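Local coordinates for DNA mimic protein DMP12 (Neisseria meningitidis MC58, PDB 3W1O) that mimics the shape and charge of DNA, binding the histone-like protein HU and partly preventing HU from binding DNA, at residues I80-Q88 and N100-A108. Residues are numbered along the deposited sequence; the frame is centred on the assembly and turned at random.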
loop_
_atom_site.group_PDB
_atom_site.type_symbol
_atom_site.label_atom_id
_atom_site.label_comp_id
_atom_site.label_asym_id
_atom_site.label_seq_id
_atom_site.Cartn_x
_atom_site.Cartn_y
_atom_site.Cartn_z
ATOM N N ILE A 80 9.926 1.481 0.443
ATOM C CA ILE A 80 9.150 0.398 1.113
ATOM C C ILE A 80 9.638 0.215 2.556
ATOM O O ILE A 80 8.841 0.176 3.506
ATOM C CB ILE A 80 9.183 -0.942 0.342
ATOM C CG1 ILE A 80 8.391 -0.830 -0.972
ATOM C CG2 ILE A 80 8.558 -2.117 1.161
ATOM C CD1 ILE A 80 8.696 -1.958 -1.974
ATOM N N LEU A 81 10.960 0.115 2.709
ATOM C CA LEU A 81 11.546 -0.067 4.023
ATOM C C LEU A 81 11.303 1.141 4.885
ATOM O O LEU A 81 10.998 0.996 6.050
ATOM C CB LEU A 81 13.056 -0.322 3.916
ATOM C CG LEU A 81 13.382 -1.715 3.411
ATOM C CD1 LEU A 81 14.836 -1.799 2.925
ATOM C CD2 LEU A 81 13.088 -2.746 4.509
ATOM N N ALA A 82 11.471 2.337 4.323
ATOM C CA ALA A 82 11.271 3.589 5.076
ATOM C C ALA A 82 9.801 3.737 5.549
ATOM O O ALA A 82 9.554 4.153 6.671
ATOM C CB ALA A 82 11.655 4.778 4.231
ATOM N N VAL A 83 8.844 3.422 4.680
ATOM C CA VAL A 83 7.425 3.519 5.073
ATOM C C VAL A 83 7.130 2.460 6.115
ATOM O O VAL A 83 6.438 2.732 7.127
ATOM C CB VAL A 83 6.475 3.366 3.849
ATOM C CG1 VAL A 83 4.989 3.267 4.308
ATOM C CG2 VAL A 83 6.625 4.616 2.954
ATOM N N LYS A 84 7.668 1.260 5.906
ATOM C CA LYS A 84 7.443 0.172 6.847
ATOM C C LYS A 84 7.905 0.546 8.256
ATOM O O LYS A 84 7.212 0.274 9.243
ATOM C CB LYS A 84 8.111 -1.103 6.392
ATOM C CG LYS A 84 7.909 -2.227 7.373
ATOM C CD LYS A 84 8.254 -3.530 6.762
ATOM C CE LYS A 84 9.742 -3.633 6.465
ATOM N NZ LYS A 84 10.528 -3.710 7.725
ATOM N N GLU A 85 9.097 1.159 8.340
ATOM C CA GLU A 85 9.618 1.639 9.616
ATOM C C GLU A 85 8.670 2.652 10.244
ATOM O O GLU A 85 8.388 2.523 11.437
ATOM C CB GLU A 85 11.011 2.260 9.460
ATOM C CG GLU A 85 11.864 2.203 10.737
ATOM C CD GLU A 85 12.123 0.758 11.198
ATOM O OE1 GLU A 85 12.491 -0.087 10.339
ATOM O OE2 GLU A 85 11.945 0.457 12.408
ATOM N N LYS A 86 8.217 3.645 9.468
ATOM C CA LYS A 86 7.298 4.703 9.950
ATOM C C LYS A 86 6.048 4.038 10.557
ATOM O O LYS A 86 5.568 4.400 11.645
ATOM C CB LYS A 86 6.835 5.637 8.829
ATOM C CG LYS A 86 7.835 6.618 8.261
ATOM C CD LYS A 86 7.939 7.860 9.113
ATOM C CE LYS A 86 9.207 8.628 8.764
ATOM N NZ LYS A 86 9.264 9.848 9.626
ATOM N N LEU A 87 5.508 3.070 9.833
ATOM C CA LEU A 87 4.279 2.439 10.332
ATOM C C LEU A 87 4.493 1.578 11.578
ATOM O O LEU A 87 3.648 1.571 12.470
ATOM C CB LEU A 87 3.612 1.613 9.240
ATOM C CG LEU A 87 3.184 2.363 7.977
ATOM C CD1 LEU A 87 2.426 1.450 7.021
ATOM C CD2 LEU A 87 2.318 3.502 8.324
ATOM N N GLN A 88 5.574 0.802 11.586
ATOM C CA GLN A 88 5.901 -0.077 12.727
ATOM C C GLN A 88 6.131 0.727 14.003
ATOM O O GLN A 88 5.836 0.258 15.087
ATOM C CB GLN A 88 7.143 -0.913 12.412
ATOM C CG GLN A 88 6.797 -2.107 11.562
ATOM C CD GLN A 88 8.015 -2.844 11.078
ATOM O OE1 GLN A 88 9.112 -2.277 10.998
ATOM N NE2 GLN A 88 7.840 -4.103 10.745
ATOM N N ASN A 100 -1.967 -4.683 7.867
ATOM C CA ASN A 100 -2.137 -5.200 6.548
ATOM C C ASN A 100 -1.201 -4.497 5.550
ATOM O O ASN A 100 -0.677 -5.144 4.645
ATOM C CB ASN A 100 -3.588 -5.073 6.126
ATOM C CG ASN A 100 -4.470 -6.091 6.831
ATOM O OD1 ASN A 100 -3.973 -7.124 7.273
ATOM N ND2 ASN A 100 -5.737 -5.788 6.963
ATOM N N ILE A 101 -1.044 -3.187 5.712
ATOM C CA ILE A 101 -0.153 -2.440 4.798
ATOM C C ILE A 101 1.264 -2.894 5.084
ATOM O O ILE A 101 2.008 -3.255 4.161
ATOM C CB ILE A 101 -0.284 -0.910 4.984
ATOM C CG1 ILE A 101 -1.636 -0.458 4.444
ATOM C CG2 ILE A 101 0.838 -0.181 4.224
ATOM C CD1 ILE A 101 -1.965 1.033 4.782
ATOM N N ILE A 102 1.595 -3.002 6.368
ATOM C CA ILE A 102 2.937 -3.496 6.743
ATOM C C ILE A 102 3.241 -4.848 6.102
ATOM O O ILE A 102 4.367 -5.116 5.611
ATOM C CB ILE A 102 3.110 -3.538 8.277
ATOM C CG1 ILE A 102 3.252 -2.124 8.852
ATOM C CG2 ILE A 102 4.327 -4.401 8.651
ATOM C CD1 ILE A 102 3.085 -2.101 10.430
ATOM N N HIS A 103 2.227 -5.704 6.072
ATOM C CA HIS A 103 2.459 -7.030 5.554
ATOM C C HIS A 103 2.785 -7.030 4.064
ATOM O O HIS A 103 3.625 -7.833 3.594
ATOM C CB HIS A 103 1.237 -7.913 5.741
ATOM C CG HIS A 103 1.529 -9.328 5.405
ATOM N ND1 HIS A 103 2.364 -10.108 6.182
ATOM C CD2 HIS A 103 1.207 -10.073 4.320
ATOM C CE1 HIS A 103 2.496 -11.296 5.615
ATOM N NE2 HIS A 103 1.802 -11.301 4.485
ATOM N N VAL A 104 2.051 -6.206 3.306
ATOM C CA VAL A 104 2.376 -6.043 1.874
ATOM C C VAL A 104 3.795 -5.570 1.706
ATOM O O VAL A 104 4.533 -6.091 0.882
ATOM C CB VAL A 104 1.454 -5.019 1.209
ATOM C CG1 VAL A 104 1.931 -4.784 -0.301
ATOM C CG2 VAL A 104 0.024 -5.613 1.255
ATOM N N LEU A 105 4.186 -4.613 2.514
ATOM C CA LEU A 105 5.557 -4.092 2.454
ATOM C C LEU A 105 6.594 -5.202 2.747
ATOM O O LEU A 105 7.549 -5.409 1.989
ATOM C CB LEU A 105 5.722 -2.894 3.404
ATOM C CG LEU A 105 4.749 -1.714 3.161
ATOM C CD1 LEU A 105 5.014 -0.615 4.184
ATOM C CD2 LEU A 105 4.832 -1.179 1.709
ATOM N N GLU A 106 6.382 -5.951 3.813
ATOM C CA GLU A 106 7.288 -7.079 4.125
ATOM C C GLU A 106 7.363 -8.094 3.006
ATOM O O GLU A 106 8.465 -8.587 2.660
ATOM C CB GLU A 106 6.851 -7.760 5.443
ATOM C CG GLU A 106 7.058 -6.852 6.621
ATOM C CD GLU A 106 6.673 -7.459 7.950
ATOM O OE1 GLU A 106 6.019 -8.512 7.943
ATOM O OE2 GLU A 106 7.016 -6.859 9.001
ATOM N N TYR A 107 6.213 -8.419 2.417
ATOM C CA TYR A 107 6.175 -9.411 1.386
ATOM C C TYR A 107 6.994 -8.895 0.188
ATOM O O TYR A 107 7.679 -9.673 -0.513
ATOM C CB TYR A 107 4.739 -9.641 0.934
ATOM C CG TYR A 107 4.535 -10.786 -0.015
ATOM C CD1 TYR A 107 4.031 -12.006 0.415
ATOM C CD2 TYR A 107 4.815 -10.641 -1.383
ATOM C CE1 TYR A 107 3.801 -13.082 -0.479
ATOM C CE2 TYR A 107 4.634 -11.719 -2.255
ATOM C CZ TYR A 107 4.113 -12.899 -1.822
ATOM O OH TYR A 107 3.936 -13.911 -2.721
ATOM N N ALA A 108 6.849 -7.621 -0.102
ATOM C CA ALA A 108 7.488 -7.038 -1.298
ATOM C C ALA A 108 8.980 -7.019 -1.066
ATOM O O ALA A 108 9.742 -7.220 -1.998
ATOM C CB ALA A 108 6.994 -5.617 -1.539
HETATM O O HOH W 1 9.581 -6.023 9.249
HETATM O O HOH W 2 5.880 -6.481 11.239
#
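Leu105 pushes as a knob into a hole lined by Ile80, Val83, Lys84 and Leu87 of the facing helix. With its CG anti to the carbonyl carbon (chi1 -57°) and CD1 trans beyond it, Leu105 CD1 lies against the backbone of Lys84, 3.7 Å from Lys84 N, while CD2 packs on Ile80 CG2. That same Ile80 methyl lies 3.7 Å from Leu105 CB, and Ile80 CD1 reaches Ala108 CB. At the other end Leu87 runs past Ile102 in the opposite direction and crosses Ile101 at about a right angle, Leu87 CD1 being 3.6 Å from Ile101 CG2. Along the more polar margin, the methylenes of Lys84 lie across Glu106, with Lys84 CD 3.5 Å from Glu106 CG. One water accepts from Lys84 NZ and Gln88 NE2 and donates to Glu106 OE2; a second links Gln88 NE2 with Glu106 OE2. These two atoms, 3.4 Å apart, meet at a poor angle for a direct bond, the Gln88 amide and Glu106 carboxylate planes being 70° apart. Ile80, Leu105 and Ala108 also touch Val115 of strand 115-118. Segments 80-88 and 100-108 thus run roughly antiparallel, crossing at -148°, and pair helices 77-88 and 96-111 against the antiparallel sheet of this alpha+beta DNA mimic.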